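Long-range contact in GCN5-related N-acetyltransferase (Ralstonia eutropha JMP134, PDB 2Q0Y), which probably transfers acyl groups as a GCN5-related N-acetyltransferase: residues P79-L91 and F116-A128. Numbering follows the deposited sequence.
With MG (magnesium ion), chain C; FMT (formic acid), chain I.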
ATOM      1  N   PRO A  79      11.022  -8.214  -2.345  1.00 12.10           N
ATOM      2  CA  PRO A  79      11.657  -9.278  -1.576  1.00 11.99           C
ATOM      3  C   PRO A  79      10.732 -10.119  -0.672  1.00 11.92           C
ATOM      4  O   PRO A  79      11.079 -11.259  -0.368  1.00 13.85           O
ATOM      5  CB  PRO A  79      12.694  -8.528  -0.740  1.00 12.86           C
ATOM      6  CG  PRO A  79      12.949  -7.266  -1.498  1.00 14.20           C
ATOM      7  CD  PRO A  79      11.664  -6.905  -2.111  1.00 12.78           C
ATOM      8  N   SER A  80       9.585  -9.585  -0.255  1.00 12.52           N
ATOM      9  CA  SER A  80       8.619 -10.359   0.525  1.00 11.83           C
ATOM     10  C   SER A  80       7.724 -11.244  -0.346  1.00 12.88           C
ATOM     11  O   SER A  80       6.945 -12.036   0.174  1.00 14.00           O
ATOM     12  CB  SER A  80       7.770  -9.420   1.371  1.00 12.86           C
ATOM     13  OG  SER A  80       8.574  -8.817   2.382  1.00 18.10           O
ATOM     14  N   HIS A  81       7.818 -11.086  -1.661  1.00 11.67           N
ATOM     15  CA  HIS A  81       7.037 -11.862  -2.625  1.00 11.23           C
ATOM     16  C   HIS A  81       7.749 -11.784  -3.980  1.00 10.53           C
ATOM     17  O   HIS A  81       7.258 -11.179  -4.943  1.00 10.91           O
ATOM     18  CB  HIS A  81       5.559 -11.425  -2.680  1.00 12.41           C
ATOM     19  CG  HIS A  81       5.331  -9.957  -2.866  1.00 11.81           C
ATOM     20  ND1 HIS A  81       5.192  -9.378  -4.112  1.00 11.00           N
ATOM     21  CD2 HIS A  81       5.132  -8.964  -1.965  1.00 12.32           C
ATOM     22  CE1 HIS A  81       4.945  -8.085  -3.962  1.00 13.12           C
ATOM     23  NE2 HIS A  81       4.904  -7.812  -2.669  1.00 12.72           N
ATOM     24  N   PRO A  82       8.959 -12.362  -4.038  1.00 11.20           N
ATOM     25  CA  PRO A  82       9.839 -12.082  -5.182  1.00 11.01           C
ATOM     26  C   PRO A  82       9.280 -12.565  -6.502  1.00 11.21           C
ATOM     27  O   PRO A  82       9.660 -12.036  -7.539  1.00 11.87           O
ATOM     28  CB  PRO A  82      11.134 -12.840  -4.838  1.00 10.51           C
ATOM     29  CG  PRO A  82      10.752 -13.829  -3.802  1.00 14.72           C
ATOM     30  CD  PRO A  82       9.617 -13.220  -3.041  1.00 11.25           C
ATOM     31  N   LEU A  83       8.411 -13.578  -6.467  1.00 12.45           N
ATOM     32  CA  LEU A  83       7.881 -14.144  -7.691  1.00 12.59           C
ATOM     33  C   LEU A  83       6.520 -13.590  -8.078  1.00 14.32           C
ATOM     34  O   LEU A  83       6.009 -13.915  -9.149  1.00 15.07           O
ATOM     35  CB  LEU A  83       7.790 -15.671  -7.578  1.00 12.63           C
ATOM     36  CG  LEU A  83       9.077 -16.399  -7.194  1.00 12.76           C
ATOM     37  CD1 LEU A  83       8.793 -17.897  -7.093  1.00 18.15           C
ATOM     38  CD2 LEU A  83      10.217 -16.107  -8.155  1.00 15.68           C
ATOM     39  N   GLN A  84       5.917 -12.779  -7.218  1.00 11.90           N
ATOM     40  CA  GLN A  84       4.536 -12.341  -7.452  1.00 12.17           C
ATOM     41  C   GLN A  84       4.431 -10.822  -7.624  1.00 10.62           C
ATOM     42  O   GLN A  84       5.012 -10.056  -6.864  1.00 11.00           O
ATOM     43  CB  GLN A  84       3.653 -12.770  -6.276  1.00 10.74           C
ATOM     44  CG  GLN A  84       3.530 -14.264  -6.112  1.00 14.22           C
ATOM     45  CD  GLN A  84       2.465 -14.691  -5.121  1.00 18.23           C
ATOM     46  OE1 GLN A  84       1.815 -13.860  -4.486  1.00 12.37           O
ATOM     47  NE2 GLN A  84       2.293 -16.006  -4.974  1.00 16.65           N
ATOM     48  N   ASP A  85       3.653 -10.407  -8.614  1.00 11.85           N
ATOM     49  CA  ASP A  85       3.398  -8.992  -8.863  1.00 11.58           C
ATOM     50  C   ASP A  85       2.058  -8.566  -8.235  1.00 11.24           C
ATOM     51  O   ASP A  85       1.244  -7.845  -8.842  1.00 11.61           O
ATOM     52  CB  ASP A  85       3.417  -8.693 -10.368  1.00 12.40           C
ATOM     53  CG  ASP A  85       2.372  -9.477 -11.146  1.00 16.00           C
ATOM     54  OD1 ASP A  85       1.722 -10.396 -10.582  1.00 17.22           O
ATOM     55  OD2 ASP A  85       2.218  -9.180 -12.339  1.00 21.19           O
ATOM     56  N   LYS A  86       1.843  -9.017  -7.007  1.00 13.58           N
ATOM     57  CA  LYS A  86       0.605  -8.753  -6.284  1.00 14.27           C
ATOM     58  C   LYS A  86       0.848  -8.912  -4.784  1.00 13.68           C
ATOM     59  O   LYS A  86       1.830  -9.547  -4.360  1.00 12.14           O
ATOM     60  CB  LYS A  86      -0.510  -9.692  -6.748  1.00 16.15           C
ATOM     61  CG  LYS A  86      -0.223 -11.163  -6.528  1.00 19.75           C
ATOM     62  CD  LYS A  86      -1.167 -12.071  -7.331  1.00 22.98           C
ATOM     63  CE  LYS A  86      -0.751 -13.555  -7.244  1.00 30.01           C
ATOM     64  NZ  LYS A  86      -1.715 -14.457  -7.979  1.00 31.72           N
ATOM     65  N   ARG A  87      -0.042  -8.320  -3.992  1.00 12.32           N
ATOM     66  CA  ARG A  87      -0.122  -8.631  -2.581  1.00 13.80           C
ATOM     67  C   ARG A  87      -1.578  -8.580  -2.108  1.00 12.88           C
ATOM     68  O   ARG A  87      -2.430  -7.944  -2.736  1.00 13.35           O
ATOM     69  CB  ARG A  87       0.825  -7.753  -1.744  1.00 16.86           C
ATOM     70  CG  ARG A  87       0.757  -6.310  -1.981  1.00 18.98           C
ATOM     71  CD  ARG A  87       1.674  -5.531  -1.001  1.00 16.07           C
ATOM     72  NE  ARG A  87       3.111  -5.753  -1.184  1.00 13.37           N
ATOM     73  CZ  ARG A  87       4.063  -5.091  -0.523  1.00 16.47           C
ATOM     74  NH1 ARG A  87       3.745  -4.133   0.340  1.00 13.99           N
ATOM     75  NH2 ARG A  87       5.342  -5.354  -0.726  1.00 16.06           N
ATOM     76  N   GLY A  88      -1.860  -9.314  -1.043  1.00 11.57           N
ATOM     77  CA  GLY A  88      -3.172  -9.288  -0.420  1.00  9.80           C
ATOM     78  C   GLY A  88      -3.344  -8.014   0.380  1.00 11.15           C
ATOM     79  O   GLY A  88      -2.374  -7.458   0.911  1.00 13.27           O
ATOM     80  N   TYR A  89      -4.584  -7.537   0.454  1.00 11.50           N
ATOM     81  CA  TYR A  89      -4.913  -6.354   1.237  1.00 10.94           C
ATOM     82  C   TYR A  89      -6.216  -6.610   2.000  1.00  9.82           C
ATOM     83  O   TYR A  89      -7.210  -7.033   1.409  1.00 11.80           O
ATOM     84  CB  TYR A  89      -5.025  -5.094   0.350  1.00 12.72           C
ATOM     85  CG  TYR A  89      -5.240  -3.851   1.187  1.00 13.30           C
ATOM     86  CD1 TYR A  89      -4.303  -3.487   2.154  1.00 18.66           C
ATOM     87  CD2 TYR A  89      -6.357  -3.047   1.031  1.00 16.36           C
ATOM     88  CE1 TYR A  89      -4.480  -2.385   2.954  1.00 21.36           C
ATOM     89  CE2 TYR A  89      -6.541  -1.920   1.842  1.00 15.86           C
ATOM     90  CZ  TYR A  89      -5.600  -1.602   2.809  1.00 18.46           C
ATOM     91  OH  TYR A  89      -5.731  -0.478   3.649  1.00 19.84           O
ATOM     92  N   ILE A  90      -6.181  -6.385   3.303  1.00 10.15           N
ATOM     93  CA  ILE A  90      -7.342  -6.536   4.169  1.00 12.06           C
ATOM     94  C   ILE A  90      -7.783  -5.151   4.612  1.00 12.18           C
ATOM     95  O   ILE A  90      -6.959  -4.315   4.980  1.00 10.40           O
ATOM     96  CB  ILE A  90      -7.024  -7.436   5.399  1.00 11.90           C
ATOM     97  CG1 ILE A  90      -6.642  -8.838   4.920  1.00 12.45           C
ATOM     98  CG2 ILE A  90      -8.206  -7.476   6.379  1.00 16.21           C
ATOM     99  CD1 ILE A  90      -6.227  -9.780   6.003  1.00 12.22           C
ATOM    100  N   LEU A  91      -9.088  -4.914   4.567  1.00 11.63           N
ATOM    101  CA  LEU A  91      -9.651  -3.632   4.948  1.00 11.55           C
ATOM    102  C   LEU A  91     -11.079  -3.765   5.469  1.00 10.80           C
ATOM    103  O   LEU A  91     -11.745  -4.796   5.270  1.00  9.89           O
ATOM    104  CB  LEU A  91      -9.609  -2.627   3.781  1.00 11.05           C
ATOM    105  CG  LEU A  91     -10.527  -2.842   2.583  1.00 10.16           C
ATOM    106  CD1 LEU A  91     -10.610  -1.593   1.717  1.00 12.74           C
ATOM    107  CD2 LEU A  91     -10.135  -4.056   1.743  1.00 10.89           C
ATOM    108  N   PHE A 116      -6.691 -15.826   1.042  1.00  9.94           N
ATOM    109  CA  PHE A 116      -5.418 -15.501   0.393  1.00 10.16           C
ATOM    110  C   PHE A 116      -4.583 -16.767   0.143  1.00  9.44           C
ATOM    111  O   PHE A 116      -3.979 -16.919  -0.917  1.00  9.61           O
ATOM    112  CB  PHE A 116      -4.590 -14.510   1.230  1.00 10.71           C
ATOM    113  CG  PHE A 116      -5.124 -13.102   1.248  1.00 10.65           C
ATOM    114  CD1 PHE A 116      -5.739 -12.531   0.134  1.00 13.64           C
ATOM    115  CD2 PHE A 116      -4.977 -12.336   2.384  1.00 12.75           C
ATOM    116  CE1 PHE A 116      -6.217 -11.239   0.173  1.00 16.11           C
ATOM    117  CE2 PHE A 116      -5.467 -11.027   2.426  1.00 14.49           C
ATOM    118  CZ  PHE A 116      -6.081 -10.489   1.314  1.00 11.31           C
ATOM    119  N   ALA A 117      -4.576 -17.682   1.105  1.00  8.57           N
ATOM    120  CA  ALA A 117      -3.839 -18.941   0.956  1.00  9.31           C
ATOM    121  C   ALA A 117      -4.385 -19.779  -0.206  1.00  9.45           C
ATOM    122  O   ALA A 117      -3.626 -20.303  -1.008  1.00 10.75           O
ATOM    123  CB  ALA A 117      -3.846 -19.732   2.219  1.00 11.04           C
ATOM    124  N   GLU A 118      -5.704 -19.902  -0.270  1.00  9.89           N
ATOM    125  CA  GLU A 118      -6.381 -20.593  -1.359  1.00 11.50           C
ATOM    126  C   GLU A 118      -6.013 -19.995  -2.715  1.00 10.88           C
ATOM    127  O   GLU A 118      -5.868 -20.727  -3.701  1.00 13.01           O
ATOM    128  CB  GLU A 118      -7.895 -20.509  -1.146  1.00 11.19           C
ATOM    129  CG  GLU A 118      -8.747 -21.103  -2.256  1.00 13.55           C
ATOM    130  CD  GLU A 118     -10.237 -20.863  -2.017  1.00 17.10           C
ATOM    131  OE1 GLU A 118     -10.568 -19.926  -1.290  1.00 18.98           O
ATOM    132  OE2 GLU A 118     -11.077 -21.617  -2.528  1.00 23.69           O
ATOM    133  N   ARG A 119      -5.854 -18.677  -2.750  1.00 10.25           N
ATOM    134  CA  ARG A 119      -5.515 -17.962  -3.964  1.00 11.62           C
ATOM    135  C   ARG A 119      -4.010 -17.955  -4.257  1.00 12.91           C
ATOM    136  O   ARG A 119      -3.580 -17.385  -5.265  1.00 13.13           O
ATOM    137  CB  ARG A 119      -6.073 -16.534  -3.894  1.00 12.88           C
ATOM    138  CG  ARG A 119      -7.596 -16.472  -3.865  1.00 13.64           C
ATOM    139  CD  ARG A 119      -8.051 -15.035  -3.736  1.00 16.34           C
ATOM    140  NE  ARG A 119      -9.501 -14.927  -3.612  1.00 13.32           N
ATOM    141  CZ  ARG A 119     -10.222 -13.877  -3.983  1.00 20.93           C
ATOM    142  NH1 ARG A 119      -9.646 -12.822  -4.553  1.00 24.81           N
ATOM    143  NH2 ARG A 119     -11.536 -13.879  -3.787  1.00 20.67           N
ATOM    144  N   GLY A 120      -3.210 -18.579  -3.392  1.00 12.12           N
ATOM    145  CA  GLY A 120      -1.760 -18.687  -3.620  1.00 12.34           C
ATOM    146  C   GLY A 120      -1.010 -17.384  -3.468  1.00 13.06           C
ATOM    147  O   GLY A 120       0.045 -17.189  -4.088  1.00 15.44           O
ATOM    148  N   ILE A 121      -1.523 -16.490  -2.627  1.00 12.71           N
ATOM    149  CA  ILE A 121      -0.924 -15.173  -2.407  1.00 11.40           C
ATOM    150  C   ILE A 121       0.188 -15.282  -1.389  1.00 11.25           C
ATOM    151  O   ILE A 121      -0.020 -15.823  -0.304  1.00 13.63           O
ATOM    152  CB  ILE A 121      -1.975 -14.182  -1.879  1.00 11.44           C
ATOM    153  CG1 ILE A 121      -3.144 -14.050  -2.864  1.00 15.13           C
ATOM    154  CG2 ILE A 121      -1.364 -12.813  -1.567  1.00 15.70           C
ATOM    155  CD1 ILE A 121      -2.753 -13.598  -4.240  1.00 18.76           C
ATOM    156  N   ALA A 122       1.372 -14.778  -1.739  1.00 10.62           N
ATOM    157  CA  ALA A 122       2.559 -14.895  -0.876  1.00 11.77           C
ATOM    158  C   ALA A 122       2.538 -13.997   0.366  1.00 10.34           C
ATOM    159  O   ALA A 122       3.019 -14.390   1.422  1.00 10.91           O
ATOM    160  CB  ALA A 122       3.821 -14.606  -1.690  1.00 12.19           C
ATOM    161  N   PHE A 123       1.985 -12.796   0.237  1.00  9.06           N
ATOM    162  CA  PHE A 123       2.207 -11.734   1.230  1.00 10.72           C
ATOM    163  C   PHE A 123       0.986 -10.838   1.273  1.00 10.35           C
ATOM    164  O   PHE A 123       0.384 -10.568   0.230  1.00 12.36           O
ATOM    165  CB  PHE A 123       3.449 -10.946   0.793  1.00 10.89           C
ATOM    166  CG  PHE A 123       3.955  -9.937   1.786  1.00 12.31           C
ATOM    167  CD1 PHE A 123       4.595 -10.339   2.948  1.00 14.07           C
ATOM    168  CD2 PHE A 123       3.840  -8.579   1.524  1.00 13.42           C
ATOM    169  CE1 PHE A 123       5.098  -9.394   3.834  1.00 14.13           C
ATOM    170  CE2 PHE A 123       4.359  -7.642   2.415  1.00 10.60           C
ATOM    171  CZ  PHE A 123       4.979  -8.064   3.557  1.00 15.48           C
ATOM    172  N   ALA A 124       0.635 -10.367   2.465  1.00 11.58           N
ATOM    173  CA  ALA A 124      -0.510  -9.479   2.634  1.00  9.88           C
ATOM    174  C   ALA A 124      -0.194  -8.337   3.583  1.00 10.62           C
ATOM    175  O   ALA A 124       0.716  -8.442   4.441  1.00 10.53           O
ATOM    176  CB  ALA A 124      -1.693 -10.269   3.156  1.00 10.88           C
ATOM    177  N   VAL A 125      -0.957  -7.259   3.431  1.00 11.71           N
ATOM    178  CA  VAL A 125      -0.821  -6.072   4.269  1.00 10.64           C
ATOM    179  C   VAL A 125      -2.201  -5.579   4.687  1.00 12.39           C
ATOM    180  O   VAL A 125      -3.212  -5.974   4.118  1.00 11.94           O
ATOM    181  CB  VAL A 125      -0.040  -4.923   3.570  1.00 14.67           C
ATOM    182  CG1 VAL A 125       1.410  -5.336   3.259  1.00 12.86           C
ATOM    183  CG2 VAL A 125      -0.739  -4.474   2.316  1.00 18.06           C
ATOM    184  N   LEU A 126      -2.222  -4.752   5.727  1.00 11.89           N
ATOM    185  CA  LEU A 126      -3.441  -4.106   6.219  1.00 11.86           C
ATOM    186  C   LEU A 126      -3.013  -2.807   6.879  1.00 13.02           C
ATOM    187  O   LEU A 126      -1.838  -2.647   7.191  1.00 12.21           O
ATOM    188  CB  LEU A 126      -4.188  -5.021   7.215  1.00 12.44           C
ATOM    189  CG  LEU A 126      -3.509  -5.506   8.502  1.00 10.25           C
ATOM    190  CD1 LEU A 126      -3.456  -4.443   9.608  1.00 12.78           C
ATOM    191  CD2 LEU A 126      -4.219  -6.751   9.015  1.00 14.19           C
ATOM    192  N   HIS A 127      -3.946  -1.881   7.081  1.00 14.39           N
ATOM    193  CA  HIS A 127      -3.671  -0.691   7.882  1.00 13.87           C
ATOM    194  C   HIS A 127      -4.491  -0.780   9.149  1.00 14.80           C
ATOM    195  O   HIS A 127      -5.729  -0.815   9.102  1.00 14.93           O
ATOM    196  CB  HIS A 127      -3.983   0.571   7.100  1.00 16.22           C
ATOM    197  CG  HIS A 127      -3.049   0.803   5.957  1.00 16.52           C
ATOM    198  ND1 HIS A 127      -3.340   0.410   4.673  1.00 21.17           N
ATOM    199  CD2 HIS A 127      -1.833   1.393   5.904  1.00 24.69           C
ATOM    200  CE1 HIS A 127      -2.345   0.749   3.873  1.00 20.04           C
ATOM    201  NE2 HIS A 127      -1.410   1.333   4.599  1.00 23.30           N
ATOM    202  N   ALA A 128      -3.800  -0.883  10.275  1.00 14.37           N
ATOM    203  CA  ALA A 128      -4.455  -1.178  11.540  1.00 16.50           C
ATOM    204  C   ALA A 128      -5.039   0.074  12.170  1.00 20.83           C
ATOM    205  O   ALA A 128      -4.587   1.181  11.897  1.00 22.74           O
ATOM    206  CB  ALA A 128      -3.485  -1.817  12.487  1.00 17.03           C
TER
HETATM  207 MG    MG C 154       0.076   0.548   2.918  1.00 19.61          MG
HETATM  208  C   FMT I 160      -0.502 -17.988  -7.277  1.00 56.49           C
HETATM  209  O1  FMT I 160       0.501 -18.374  -6.664  1.00 55.19           O
HETATM  210  O2  FMT I 160      -0.872 -16.806  -7.241  1.00 56.45           O
HETATM  211  O   HOH W   1       2.086 -11.692  -2.651  1.00 12.77           O
HETATM  212  O   HOH W   2      -4.398 -15.799  -7.322  1.00 46.32           O
HETATM  213  O   HOH W   3      -6.631  -1.852   5.901  1.00 15.46           O
HETATM  214  O   HOH W   4      -0.207   0.150   0.844  0.50 18.58           O
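Every side-chain atom of Phe123 meets 79-91, a worked example of one ring tying a loop to a strand. Its CB lies 3.8 Å from His81 CD2, and CG, anti to the backbone N (chi1 -172°), carries the ring against Ser80, whose CB sits over the face, 3.6 Å from the Phe123 centroid in a CH-pi contact. Phe123 CD1, CE1 and the tip CZ lie within 3.8 Å of Ser80 CB. Phe123 CD2 comes to the edge of the imidazole, 3.7 Å from His81 CD2, and Phe123 CE2, at the ring's edge, reaches the Arg87 guanidinium, 3.9 Å from Arg87 CZ, over the centre of that group's face. His81 NE2 holds the guanidinium side-on, accepting from both Arg87 NE and Arg87 NH2. Backbone bonds from Gly88 N to Phe123 O and Val125 N to Gly88 O pair the parallel strands of the beta-alpha-beta unit 86-95, 104-118, 123-127 of the GNAT fold; the sheet runs on into the second subunit. Gln84 OE1 accepts from Ala122 N and Gln84 NE2 donates to Gly120 O (2.7 Å). Farther along, His127 ND1 donates to Tyr89 OH (2.7 Å, 164°), and its NE2 binds magnesium, in a site that also involves Glu146 of both subunits.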